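Local coordinates for protein amidohydrolase (Pseudomonas aeruginosa, PDB 2I5G) that probably acts as a metal-dependent dipeptidase of the M19 membrane dipeptidase family, at residues 11-17 with 34-40; 42-46 with 261-267; 123-127 with 138-144; 186-192 with 215-219; 209-213 with 228-232. The protein carries 2 engineered substitutions. All blocks are in the same frame, centred on the assembly; numbering follows the deposited sequence.

Interaction 1: 11-17 with 34-40; sequences IVIDGLI and LTAANCT
T35 reaches V12 with its hydroxyl: chi1 of -54° sets OG1 anti to the carbonyl carbon, and V12 N donates to T35 OG1 over 3.0 Å. V12 O in turn accepts from two donors, T35 N at 2.8 Å and A36 N, the latter in the carbonyl plane. A36 O then takes D14 N, and D14 O takes N38 N. Strands 13-17 and 36-40 are parallel neighbours in the TIM barrel, joined through helix 23-31 as a beta-alpha-beta unit. I13 pairs with A36 and D14 with A37, but I17 with C39, a one-residue shift that marks a beta bulge at the corner made by G15. D14 spans this corner: chi1 of -173° swings CG away from the D14 backbone N, and OD2 accepts from L16 N at 3.0 Å in an Asx turn, met from above the carboxylate plane, while OD1 bonds T248. On the face of D14 and A37, I17 CD1 and L34 CD2 meet tip to tip at 4.1 Å, and I17 CD1 also rests on A37 CB. L34 CD1 meets V12 CG2, the two side chains crossing at about a right angle. On the opposite face I13 CG1 lies 4.0 Å from A36 CB, with helices 74-82 and 304-323 packed against I13.

Interaction 2: 42-46 with 261-267; sequences SVWEG and WLTHDKG
W44 pushes its indole into the turn of 261-267, and one hydrogen bond crosses the contact: W44 NE1 to W261 O, 3.0 Å, with the acceptor close to the plane of the W44 ring. The two indoles also form a T-shaped pair. The edge of W44 points at the face of W261, five-membered ring centroids 5.1 Å apart and planes at 84°, with CD1 of W44 leading. Backbone atoms also cover W44: K266 N and G267 N lie over one face, near its rim, and a bond from G267 N to H264 O closes the turn that lies against this face. Segment 42-46 lies in the beta-alpha loop between strand 36-40 and helix 47-63 of the TIM barrel, and 261-267 runs off the end of helix 256-263. Charged groups flank the rings. E45 OE2 lies at the edge of the W261 ring, near its plane, the carboxylate steeply turned to the ring; it also accepts from V43 N and W44 N, which approach from opposite faces of its plane, while OE1 bonds N53. K266 NZ pairs with D265 OD2 at 3.2 Å. That carboxylate has further partners in R270 and T122, and K266 makes a cation-pi contact with F140 of the second subunit.

Interaction 3: 123-127 with 138-144; sequences QNLVG and SGFGREI
S138 is the N-cap of helix 139-151, and the loop 123-127 is tied to that cap. With chi1 at 82°, OG of S138 turns between its own backbone N and carbonyl carbon, where it does two jobs: it accepts the capping bond from G141 N at 3.1 Å and donates to L125 O at 2.7 Å. The backbone adds a second tie one residue further along the loop, S138 N to V126 O, 2.8 Å and nearly straight at 167°. Beyond the cap, along the first turns of the helix, the contact is apolar. V126 lies directly against the glycine backbone, its CB 3.5 Å from G141 CA. Its CG1 branch continues to I144 CG1 at 3.9 Å, the two side chains crossing at about a right angle, and to F140 CD2 at 4.1 Å. F140, its ring carried on a CG anti to the backbone N (chi1 -174°), also has CD2 4.2 Å from L125 CB and meets L125 O at the ring edge. The helix start lies at the dimer interface: G139 N bonds E132 of the second subunit, and E143 forms a salt bridge with R270 of that subunit. Within the chain the loop follows barrel strand 113-117, and R142 bridges from helix 139-151 to E171 on helix 162-171.

Interaction 4: 186-192 with 215-219; sequences LKEHPRN and PFLKK
F216 turns the edge of its ring onto the face of the H189 imidazole, an edge-to-face pair with centroids 4.3 Å apart and planes at 57°. CE1 of F216 makes the approach, over the rim of the imidazole, and P190 CD covers the opposite face. R191 N holds the imidazole in place, donating to H189 ND1 over 2.8 Å almost exactly in the ring plane. H189 opens a type I beta turn that ends at N192, whose N bonds back to H189 O. R191 takes F216 from another side: its guanidinium stands perpendicular to the phenyl ring, with NE nearest CE2. A bend at chi3 (75°) turns that group, and its NH2 bonds H180 O. The two segments lie in beta-alpha loops of the TIM barrel: 186-192 comes after strand 177-181, while 215-219 comes after the adjacent strand 207-210. F216 also meets F213, their planes at about 45°. N192 crosses F216 with the amide nearly perpendicular to the ring: OD1 lies 3.4 Å from F216 CB, and ND2 makes a weak bond to F216 O at 3.3 Å. Toward solvent the loops touch through aliphatic lengths of lysine. K187 CG packs on L217 O, and the extended chain of K218 passes over L186 O, its CG 3.4 Å away.

Interaction 5: 209-213 with 228-232; sequences GVTMF and YAEAI
Y228 donates its hydroxyl to V210 O at 2.9 Å, arriving from above the carbonyl plane, 38° out of it. The carbonyl of T211, the next residue, lies at the edge of the same ring, near its plane. Over one face of Y228 comes M212, modelled as selenomethionine: the backbone points M212 CB at the ring, 3.6 Å from its centroid, as a CH-pi contact. Chi1 of 56° places CG between the M212 backbone N and carbonyl carbon, and SE makes an oblique Met-aromatic contact, though the placement of the side-chain end is uncertain. The opposite face of Y228 is covered by I232 CD1, one helical turn on, so the phenol is held between the two. V210 packs beside it, its CB 3.8 Å from I232 CG1 and its CG1 4.4 Å from A231 CB. In the next shell, I232 N bonds Y228 O within the helix, the two residues one turn apart. T211 turns away from the helix and bonds T248 O through OG1, while V210 is backbone-bonded to G245 and G247. Helix 225-239 is the crossover of the beta-alpha-beta unit from strand 207-210 to strand 244-246. Y228 also touches L293 of helix 291-299, and I232 packs on I244 and I246 of strand 244-246.

Overall arrangement
All five contacts belong to one TIM barrel. Interactions 4 and 5 are closest, centres 11 Å apart, and touch directly: L217 CD1 lies 3.3 Å from M212 O and L186 CD1 4.0 Å from A231 CA. Interaction 1 lies about 15 Å from interaction 5, centre to centre, and T248 links them, bonding both D14 and T211. Segment 42-46 of interaction 2 follows 34-40 in the chain, though the two centres are about 22 Å apart. Interactions 2 and 3 meet at K266 NZ and Q123 O, 4.2 Å apart; both also touch the second subunit. Segments 42-46, 186-192 and 215-219 lie in loops after barrel strands, at the C-terminal end of the barrel, where M19 enzymes generally carry their active site.

Interaction 1: 11-17 with 34-40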
# COMPACT_ATOMS: atom_id res chain seq x y z
N ILE A 11 -10.39 22.67 -30.53
CA ILE A 11 -9.41 21.99 -29.69
C ILE A 11 -10.10 20.74 -29.16
O ILE A 11 -11.00 20.84 -28.33
CB ILE A 11 -9.00 22.84 -28.49
CG1 ILE A 11 -8.35 24.13 -28.96
CG2 ILE A 11 -8.06 22.05 -27.58
CD1 ILE A 11 -7.10 23.90 -29.78
N VAL A 12 -9.71 19.58 -29.65
CA VAL A 12 -10.32 18.35 -29.16
C VAL A 12 -9.32 17.65 -28.27
O VAL A 12 -8.15 17.48 -28.62
CB VAL A 12 -10.79 17.43 -30.34
CG1 VAL A 12 -10.47 18.07 -31.68
CG2 VAL A 12 -10.17 16.04 -30.22
N ILE A 13 -9.79 17.25 -27.09
CA ILE A 13 -8.95 16.59 -26.11
C ILE A 13 -9.66 15.38 -25.55
O ILE A 13 -10.88 15.38 -25.41
CB ILE A 13 -8.59 17.55 -24.97
CG1 ILE A 13 -7.66 18.65 -25.50
CG2 ILE A 13 -7.96 16.79 -23.81
CD1 ILE A 13 -7.24 19.67 -24.48
N ASP A 14 -8.89 14.34 -25.23
CA ASP A 14 -9.46 13.12 -24.67
C ASP A 14 -8.85 12.84 -23.32
O ASP A 14 -7.64 12.69 -23.19
CB ASP A 14 -9.22 11.93 -25.61
CG ASP A 14 -9.94 10.68 -25.14
OD1 ASP A 14 -10.01 9.72 -25.94
OD2 ASP A 14 -10.42 10.65 -23.99
N GLY A 15 -9.71 12.78 -22.31
CA GLY A 15 -9.26 12.55 -20.94
C GLY A 15 -8.58 11.23 -20.65
O GLY A 15 -7.87 11.12 -19.64
N LEU A 16 -8.77 10.22 -21.49
CA LEU A 16 -8.13 8.94 -21.25
C LEU A 16 -8.03 8.00 -22.43
O LEU A 16 -9.03 7.68 -23.09
CB LEU A 16 -8.82 8.19 -20.12
CG LEU A 16 -7.87 7.11 -19.60
CD1 LEU A 16 -7.10 7.67 -18.41
CD2 LEU A 16 -8.63 5.88 -19.18
N ILE A 17 -6.81 7.53 -22.68
CA ILE A 17 -6.53 6.61 -23.75
C ILE A 17 -5.43 5.63 -23.33
O ILE A 17 -4.38 6.04 -22.86
CB ILE A 17 -6.10 7.37 -25.03
CG1 ILE A 17 -7.31 8.09 -25.63
CG2 ILE A 17 -5.51 6.41 -26.06
CD1 ILE A 17 -7.02 8.84 -26.92
N LEU A 34 -7.69 14.82 -33.36
CA LEU A 34 -7.39 14.92 -31.94
C LEU A 34 -6.27 15.93 -31.72
O LEU A 34 -5.24 15.88 -32.39
CB LEU A 34 -6.97 13.55 -31.41
CG LEU A 34 -6.91 13.29 -29.90
CD1 LEU A 34 -8.30 13.44 -29.31
CD2 LEU A 34 -6.38 11.89 -29.64
N THR A 35 -6.46 16.85 -30.78
CA THR A 35 -5.45 17.86 -30.49
C THR A 35 -4.51 17.34 -29.41
O THR A 35 -3.28 17.42 -29.55
CB THR A 35 -6.07 19.17 -30.01
OG1 THR A 35 -7.05 19.61 -30.97
CG2 THR A 35 -5.01 20.24 -29.86
N ALA A 36 -5.08 16.81 -28.33
CA ALA A 36 -4.26 16.28 -27.25
C ALA A 36 -4.97 15.16 -26.51
O ALA A 36 -6.19 15.03 -26.59
CB ALA A 36 -3.89 17.40 -26.29
N ALA A 37 -4.20 14.35 -25.79
CA ALA A 37 -4.78 13.24 -25.05
C ALA A 37 -3.98 12.78 -23.83
O ALA A 37 -2.75 12.77 -23.85
CB ALA A 37 -5.00 12.07 -25.98
N ASN A 38 -4.69 12.42 -22.77
CA ASN A 38 -4.09 11.91 -21.54
C ASN A 38 -3.78 10.44 -21.80
O ASN A 38 -4.68 9.59 -21.77
CB ASN A 38 -5.08 12.00 -20.36
CG ASN A 38 -4.61 11.24 -19.12
OD1 ASN A 38 -3.60 10.54 -19.15
ND2 ASN A 38 -5.35 11.39 -18.02
N CYS A 39 -2.52 10.13 -22.07
CA CYS A 39 -2.14 8.75 -22.33
C CYS A 39 -1.54 8.08 -21.11
O CYS A 39 -0.61 8.58 -20.49
CB CYS A 39 -1.16 8.68 -23.50
SG CYS A 39 -1.90 9.21 -25.05
N THR A 40 -2.11 6.93 -20.77
CA THR A 40 -1.67 6.15 -19.62
C THR A 40 -0.36 5.41 -19.89
O THR A 40 -0.22 4.71 -20.88
CB THR A 40 -2.75 5.13 -19.24
OG1 THR A 40 -3.98 5.81 -18.99
CG2 THR A 40 -2.34 4.36 -18.00

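Interaction 2: 42-46 with 261-267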
# COMPACT_ATOMS: atom_id res chain seq x y z
N SER A 42 1.08 3.84 -17.03
CA SER A 42 1.22 3.10 -15.78
C SER A 42 -0.13 2.79 -15.14
O SER A 42 -1.03 3.65 -15.12
CB SER A 42 2.09 3.90 -14.80
OG SER A 42 2.12 3.32 -13.51
N VAL A 43 -0.28 1.57 -14.63
CA VAL A 43 -1.51 1.16 -13.95
C VAL A 43 -1.21 0.29 -12.71
O VAL A 43 -1.70 0.59 -11.63
CB VAL A 43 -2.50 0.44 -14.92
CG1 VAL A 43 -1.75 -0.29 -15.97
CG2 VAL A 43 -3.42 -0.51 -14.17
N TRP A 44 -0.41 -0.75 -12.87
CA TRP A 44 -0.05 -1.61 -11.74
C TRP A 44 1.43 -1.47 -11.40
O TRP A 44 1.86 -1.76 -10.28
CB TRP A 44 -0.35 -3.09 -12.06
CG TRP A 44 -1.81 -3.50 -12.06
CD1 TRP A 44 -2.46 -4.19 -13.05
CD2 TRP A 44 -2.77 -3.31 -11.01
NE1 TRP A 44 -3.75 -4.44 -12.68
CE2 TRP A 44 -3.98 -3.92 -11.44
CE3 TRP A 44 -2.73 -2.69 -9.76
CZ2 TRP A 44 -5.14 -3.92 -10.65
CZ3 TRP A 44 -3.89 -2.69 -8.97
CH2 TRP A 44 -5.07 -3.30 -9.43
N GLU A 45 2.22 -1.00 -12.37
CA GLU A 45 3.67 -0.84 -12.22
C GLU A 45 4.21 0.06 -11.11
O GLU A 45 3.59 1.06 -10.73
CB GLU A 45 4.28 -0.40 -13.55
CG GLU A 45 3.34 0.39 -14.45
CD GLU A 45 2.61 -0.49 -15.45
OE1 GLU A 45 3.27 -1.08 -16.33
OE2 GLU A 45 1.37 -0.58 -15.36
N GLY A 46 5.38 -0.30 -10.59
CA GLY A 46 6.02 0.47 -9.54
C GLY A 46 6.84 1.58 -10.17
O GLY A 46 6.64 1.91 -11.34
N TRP A 261 -5.20 -8.58 -17.45
CA TRP A 261 -4.23 -7.84 -16.64
C TRP A 261 -4.91 -6.70 -15.90
O TRP A 261 -4.56 -6.37 -14.77
CB TRP A 261 -3.15 -7.29 -17.56
CG TRP A 261 -2.08 -6.55 -16.86
CD1 TRP A 261 -1.21 -7.05 -15.93
CD2 TRP A 261 -1.71 -5.19 -17.06
NE1 TRP A 261 -0.32 -6.08 -15.55
CE2 TRP A 261 -0.60 -4.93 -16.23
CE3 TRP A 261 -2.20 -4.16 -17.87
CZ2 TRP A 261 0.03 -3.68 -16.18
CZ3 TRP A 261 -1.58 -2.91 -17.83
CH2 TRP A 261 -0.47 -2.69 -16.99
N LEU A 262 -5.90 -6.10 -16.55
CA LEU A 262 -6.64 -5.01 -15.96
C LEU A 262 -7.68 -5.54 -14.96
O LEU A 262 -8.06 -4.84 -14.03
CB LEU A 262 -7.35 -4.23 -17.08
CG LEU A 262 -6.88 -2.81 -17.45
CD1 LEU A 262 -5.37 -2.74 -17.57
CD2 LEU A 262 -7.52 -2.41 -18.77
N THR A 263 -8.12 -6.78 -15.13
CA THR A 263 -9.14 -7.33 -14.24
C THR A 263 -8.72 -8.15 -13.02
O THR A 263 -9.57 -8.52 -12.20
CB THR A 263 -10.17 -8.13 -15.05
OG1 THR A 263 -9.48 -9.08 -15.88
CG2 THR A 263 -11.00 -7.20 -15.91
N HIS A 264 -7.43 -8.44 -12.90
CA HIS A 264 -6.96 -9.19 -11.74
C HIS A 264 -6.13 -8.25 -10.88
O HIS A 264 -5.34 -7.46 -11.40
CB HIS A 264 -6.10 -10.39 -12.17
CG HIS A 264 -6.87 -11.48 -12.84
ND1 HIS A 264 -7.37 -11.38 -14.12
CD2 HIS A 264 -7.25 -12.71 -12.39
CE1 HIS A 264 -8.02 -12.49 -14.43
NE2 HIS A 264 -7.96 -13.31 -13.40
N ASP A 265 -6.32 -8.30 -9.56
CA ASP A 265 -5.58 -7.42 -8.66
C ASP A 265 -4.07 -7.53 -8.90
O ASP A 265 -3.53 -8.63 -9.02
CB ASP A 265 -5.89 -7.77 -7.19
CG ASP A 265 -5.29 -6.78 -6.21
OD1 ASP A 265 -5.59 -5.57 -6.33
OD2 ASP A 265 -4.52 -7.20 -5.31
N LYS A 266 -3.40 -6.38 -8.98
CA LYS A 266 -1.96 -6.33 -9.22
C LYS A 266 -1.63 -6.78 -10.63
O LYS A 266 -0.46 -6.92 -11.00
CB LYS A 266 -1.21 -7.22 -8.21
CG LYS A 266 -0.78 -6.53 -6.93
CD LYS A 266 -1.95 -5.97 -6.17
CE LYS A 266 -1.48 -5.29 -4.90
NZ LYS A 266 -2.66 -4.95 -4.07
N GLY A 267 -2.67 -7.03 -11.42
CA GLY A 267 -2.48 -7.48 -12.78
C GLY A 267 -2.29 -8.98 -12.90
O GLY A 267 -2.09 -9.48 -14.01

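Interaction 3: 123-127 with 138-144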
# COMPACT_ATOMS: atom_id res chain seq x y z
N GLN A 123 -6.78 -1.44 -2.71
CA GLN A 123 -6.03 -0.64 -1.75
C GLN A 123 -4.60 -0.29 -2.18
O GLN A 123 -3.85 -1.13 -2.66
CB GLN A 123 -6.01 -1.33 -0.38
CG GLN A 123 -5.35 -0.51 0.72
CD GLN A 123 -5.67 -1.05 2.10
OE1 GLN A 123 -6.83 -1.04 2.53
NE2 GLN A 123 -4.65 -1.52 2.81
N ASN A 124 -4.26 0.98 -1.97
CA ASN A 124 -2.97 1.57 -2.31
C ASN A 124 -2.23 1.89 -1.01
O ASN A 124 -2.58 1.36 0.05
CB ASN A 124 -3.22 2.90 -3.04
CG ASN A 124 -2.49 2.99 -4.34
OD1 ASN A 124 -2.66 3.95 -5.10
ND2 ASN A 124 -1.66 2.00 -4.63
N LEU A 125 -1.21 2.74 -1.10
CA LEU A 125 -0.51 3.18 0.09
C LEU A 125 -1.19 4.51 0.43
O LEU A 125 -1.10 4.99 1.56
CB LEU A 125 0.98 3.45 -0.17
CG LEU A 125 1.98 2.30 -0.31
CD1 LEU A 125 3.38 2.88 -0.45
CD2 LEU A 125 1.91 1.39 0.89
N VAL A 126 -1.89 5.10 -0.55
CA VAL A 126 -2.55 6.38 -0.34
C VAL A 126 -4.06 6.31 -0.08
O VAL A 126 -4.60 7.10 0.69
CB VAL A 126 -2.29 7.34 -1.53
CG1 VAL A 126 -0.81 7.36 -1.85
CG2 VAL A 126 -3.09 6.92 -2.74
N GLY A 127 -4.74 5.37 -0.73
CA GLY A 127 -6.17 5.22 -0.53
C GLY A 127 -6.60 3.85 -0.97
O GLY A 127 -5.80 2.92 -0.98
N SER A 138 -5.47 7.67 3.27
CA SER A 138 -4.52 7.38 4.34
C SER A 138 -3.71 8.62 4.68
O SER A 138 -3.80 9.63 3.98
CB SER A 138 -3.57 6.25 3.94
OG SER A 138 -2.50 6.74 3.15
N GLY A 139 -2.93 8.55 5.75
CA GLY A 139 -2.11 9.67 6.14
C GLY A 139 -1.12 9.99 5.03
O GLY A 139 -1.02 11.14 4.58
N PHE A 140 -0.38 8.97 4.59
CA PHE A 140 0.60 9.12 3.52
C PHE A 140 -0.06 9.73 2.29
O PHE A 140 0.54 10.54 1.57
CB PHE A 140 1.20 7.76 3.17
CG PHE A 140 2.33 7.83 2.19
CD1 PHE A 140 3.53 8.46 2.53
CD2 PHE A 140 2.21 7.26 0.93
CE1 PHE A 140 4.59 8.51 1.62
CE2 PHE A 140 3.27 7.31 0.01
CZ PHE A 140 4.46 7.93 0.36
N GLY A 141 -1.32 9.35 2.05
CA GLY A 141 -2.05 9.89 0.91
C GLY A 141 -2.25 11.39 0.98
O GLY A 141 -2.26 12.06 -0.05
N ARG A 142 -2.43 11.94 2.17
CA ARG A 142 -2.63 13.37 2.31
C ARG A 142 -1.33 14.11 2.00
O ARG A 142 -1.35 15.27 1.57
CB ARG A 142 -3.08 13.72 3.73
CG ARG A 142 -4.32 12.98 4.19
CD ARG A 142 -4.73 13.45 5.57
NE ARG A 142 -5.35 14.77 5.52
CZ ARG A 142 -6.61 15.00 5.18
NH1 ARG A 142 -7.41 13.99 4.86
NH2 ARG A 142 -7.09 16.24 5.17
N GLU A 143 -0.20 13.45 2.22
CA GLU A 143 1.08 14.07 1.93
C GLU A 143 1.28 14.03 0.42
O GLU A 143 1.85 14.95 -0.16
CB GLU A 143 2.22 13.33 2.63
CG GLU A 143 2.10 13.32 4.15
CD GLU A 143 3.40 12.94 4.85
OE1 GLU A 143 4.35 13.75 4.82
OE2 GLU A 143 3.47 11.82 5.42
N ILE A 144 0.82 12.95 -0.21
CA ILE A 144 0.95 12.84 -1.65
C ILE A 144 0.07 13.87 -2.35
O ILE A 144 0.50 14.49 -3.31
CB ILE A 144 0.58 11.43 -2.15
CG1 ILE A 144 1.64 10.42 -1.70
CG2 ILE A 144 0.52 11.41 -3.67
CD1 ILE A 144 3.02 10.66 -2.32

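Interaction 4: 186-192 with 215-219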
# COMPACT_ATOMS: atom_id res chain seq x y z
N LEU A 186 -27.69 5.61 -14.54
CA LEU A 186 -28.06 4.96 -15.80
C LEU A 186 -27.67 3.48 -15.75
O LEU A 186 -28.32 2.65 -16.37
CB LEU A 186 -27.36 5.65 -16.97
CG LEU A 186 -27.67 7.13 -17.17
CD1 LEU A 186 -26.87 7.67 -18.33
CD2 LEU A 186 -29.16 7.30 -17.41
N LYS A 187 -26.61 3.18 -15.01
CA LYS A 187 -26.09 1.82 -14.85
C LYS A 187 -25.45 1.75 -13.46
O LYS A 187 -24.59 2.56 -13.12
CB LYS A 187 -25.02 1.55 -15.92
CG LYS A 187 -25.11 0.18 -16.59
CD LYS A 187 -24.81 -0.96 -15.63
CE LYS A 187 -24.92 -2.30 -16.34
NZ LYS A 187 -24.58 -3.45 -15.46
N GLU A 188 -25.85 0.77 -12.65
CA GLU A 188 -25.31 0.65 -11.30
C GLU A 188 -23.80 0.52 -11.15
O GLU A 188 -23.19 1.31 -10.45
CB GLU A 188 -25.99 -0.51 -10.56
CG GLU A 188 -27.32 -0.10 -9.97
CD GLU A 188 -27.24 1.25 -9.27
OE1 GLU A 188 -26.40 1.40 -8.36
OE2 GLU A 188 -28.01 2.16 -9.64
N HIS A 189 -23.22 -0.48 -11.81
CA HIS A 189 -21.78 -0.75 -11.77
C HIS A 189 -20.88 -0.02 -10.76
O HIS A 189 -20.97 1.20 -10.59
CB HIS A 189 -21.18 -0.57 -13.17
CG HIS A 189 -19.85 -1.24 -13.35
ND1 HIS A 189 -18.70 -0.78 -12.74
CD2 HIS A 189 -19.50 -2.37 -14.00
CE1 HIS A 189 -17.70 -1.60 -13.02
NE2 HIS A 189 -18.16 -2.57 -13.78
N PRO A 190 -19.98 -0.75 -10.10
CA PRO A 190 -19.04 -0.22 -9.10
C PRO A 190 -18.18 0.98 -9.54
O PRO A 190 -17.72 1.75 -8.70
CB PRO A 190 -18.19 -1.44 -8.76
CG PRO A 190 -19.15 -2.56 -8.89
CD PRO A 190 -19.87 -2.22 -10.17
N ARG A 191 -17.95 1.13 -10.84
CA ARG A 191 -17.13 2.25 -11.28
C ARG A 191 -17.88 3.51 -11.69
O ARG A 191 -17.28 4.55 -11.95
CB ARG A 191 -16.17 1.82 -12.40
CG ARG A 191 -14.78 2.34 -12.15
CD ARG A 191 -13.73 1.84 -13.12
NE ARG A 191 -13.81 2.48 -14.43
CZ ARG A 191 -13.96 3.78 -14.63
NH1 ARG A 191 -14.06 4.62 -13.61
NH2 ARG A 191 -14.00 4.25 -15.87
N ASN A 192 -19.20 3.42 -11.76
CA ASN A 192 -20.01 4.58 -12.12
C ASN A 192 -20.21 5.47 -10.89
O ASN A 192 -20.09 5.01 -9.76
CB ASN A 192 -21.37 4.15 -12.66
CG ASN A 192 -21.29 3.62 -14.07
OD1 ASN A 192 -20.33 3.89 -14.78
ND2 ASN A 192 -22.31 2.89 -14.49
N PRO A 215 -19.01 -1.94 -20.87
CA PRO A 215 -19.42 -2.51 -19.58
C PRO A 215 -20.21 -1.57 -18.66
O PRO A 215 -21.15 -1.99 -17.99
CB PRO A 215 -18.09 -2.92 -18.95
CG PRO A 215 -17.30 -3.34 -20.13
CD PRO A 215 -17.59 -2.24 -21.13
N PHE A 216 -19.83 -0.29 -18.65
CA PHE A 216 -20.47 0.70 -17.79
C PHE A 216 -21.64 1.49 -18.40
O PHE A 216 -22.16 2.41 -17.79
CB PHE A 216 -19.42 1.69 -17.26
CG PHE A 216 -18.10 1.06 -16.88
CD1 PHE A 216 -18.04 -0.22 -16.33
CD2 PHE A 216 -16.91 1.75 -17.08
CE1 PHE A 216 -16.82 -0.80 -15.98
CE2 PHE A 216 -15.68 1.17 -16.74
CZ PHE A 216 -15.64 -0.11 -16.19
N LEU A 217 -22.04 1.13 -19.62
CA LEU A 217 -23.15 1.83 -20.28
C LEU A 217 -24.47 1.11 -20.04
O LEU A 217 -24.51 -0.11 -19.94
CB LEU A 217 -22.87 1.95 -21.78
CG LEU A 217 -21.80 2.98 -22.15
CD1 LEU A 217 -21.31 2.71 -23.56
CD2 LEU A 217 -22.36 4.40 -22.02
N LYS A 218 -25.55 1.88 -19.95
CA LYS A 218 -26.87 1.32 -19.71
C LYS A 218 -27.22 0.20 -20.70
O LYS A 218 -27.78 -0.82 -20.31
CB LYS A 218 -27.94 2.40 -19.77
CG LYS A 218 -29.35 1.85 -19.54
CD LYS A 218 -30.41 2.92 -19.72
CE LYS A 218 -31.80 2.32 -19.56
NZ LYS A 218 -32.86 3.33 -19.83
N LYS A 219 -26.89 0.40 -21.97
CA LYS A 219 -27.20 -0.60 -22.98
C LYS A 219 -26.02 -1.52 -23.31
O LYS A 219 -26.17 -2.51 -24.02
CB LYS A 219 -27.71 0.06 -24.26
CG LYS A 219 -29.05 0.78 -24.09
CD LYS A 219 -29.84 0.80 -25.39
CE LYS A 219 -29.03 1.37 -26.54
NZ LYS A 219 -29.70 1.17 -27.86

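Interaction 5: 209-213 with 228-232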
# COMPACT_ATOMS: atom_id res chain seq x y z
N GLY A 209 -14.81 13.98 -16.83
CA GLY A 209 -14.71 13.52 -18.21
C GLY A 209 -15.58 12.28 -18.35
O GLY A 209 -15.35 11.28 -17.66
N VAL A 210 -16.59 12.34 -19.22
CA VAL A 210 -17.49 11.21 -19.42
C VAL A 210 -16.86 10.19 -20.36
O VAL A 210 -16.31 10.56 -21.40
CB VAL A 210 -18.83 11.67 -20.01
CG1 VAL A 210 -19.80 10.51 -20.05
CG2 VAL A 210 -19.40 12.80 -19.18
N THR A 211 -16.93 8.92 -19.98
CA THR A 211 -16.36 7.84 -20.76
C THR A 211 -17.42 7.07 -21.55
O THR A 211 -18.62 7.33 -21.40
CB THR A 211 -15.60 6.84 -19.86
OG1 THR A 211 -14.87 5.92 -20.68
CG2 THR A 211 -16.58 6.06 -18.98
N MSE A 212 -16.98 6.12 -22.36
CA MSE A 212 -17.89 5.32 -23.19
C MSE A 212 -17.63 3.81 -23.11
O MSE A 212 -18.03 3.06 -24.00
CB MSE A 212 -17.77 5.76 -24.65
CG MSE A 212 -16.36 5.70 -25.18
SE MSE A 212 -16.24 5.97 -27.08
CE MSE A 212 -15.83 7.85 -27.09
N PHE A 213 -16.98 3.36 -22.04
CA PHE A 213 -16.68 1.95 -21.90
C PHE A 213 -17.95 1.09 -21.84
O PHE A 213 -18.75 1.22 -20.91
CB PHE A 213 -15.84 1.70 -20.66
CG PHE A 213 -15.01 0.47 -20.74
CD1 PHE A 213 -14.02 0.35 -21.71
CD2 PHE A 213 -15.22 -0.59 -19.87
CE1 PHE A 213 -13.25 -0.80 -21.81
CE2 PHE A 213 -14.46 -1.75 -19.96
CZ PHE A 213 -13.47 -1.86 -20.93
N TYR A 228 -24.08 7.57 -25.93
CA TYR A 228 -22.95 8.21 -25.29
C TYR A 228 -23.30 9.68 -25.05
O TYR A 228 -23.12 10.20 -23.95
CB TYR A 228 -21.72 8.07 -26.20
CG TYR A 228 -20.43 8.63 -25.65
CD1 TYR A 228 -20.13 8.58 -24.29
CD2 TYR A 228 -19.46 9.15 -26.52
CE1 TYR A 228 -18.90 9.01 -23.80
CE2 TYR A 228 -18.23 9.58 -26.04
CZ TYR A 228 -17.95 9.51 -24.68
OH TYR A 228 -16.71 9.90 -24.22
N ALA A 229 -23.83 10.34 -26.08
CA ALA A 229 -24.23 11.73 -25.94
C ALA A 229 -25.27 11.81 -24.82
O ALA A 229 -25.28 12.77 -24.05
CB ALA A 229 -24.84 12.23 -27.24
N GLU A 230 -26.13 10.81 -24.74
CA GLU A 230 -27.17 10.77 -23.71
C GLU A 230 -26.53 10.85 -22.33
O GLU A 230 -26.96 11.62 -21.47
CB GLU A 230 -27.97 9.47 -23.83
CG GLU A 230 -28.93 9.22 -22.67
CD GLU A 230 -29.71 7.92 -22.83
OE1 GLU A 230 -30.42 7.53 -21.87
OE2 GLU A 230 -29.62 7.28 -23.90
N ALA A 231 -25.50 10.04 -22.11
CA ALA A 231 -24.82 10.03 -20.83
C ALA A 231 -24.09 11.35 -20.61
O ALA A 231 -24.04 11.86 -19.49
CB ALA A 231 -23.84 8.85 -20.76
N ILE A 232 -23.53 11.91 -21.67
CA ILE A 232 -22.81 13.17 -21.57
C ILE A 232 -23.75 14.31 -21.22
O ILE A 232 -23.36 15.28 -20.57
CB ILE A 232 -22.06 13.49 -22.89
CG1 ILE A 232 -20.89 12.52 -23.05
CG2 ILE A 232 -21.55 14.93 -22.88
CD1 ILE A 232 -20.10 12.71 -24.29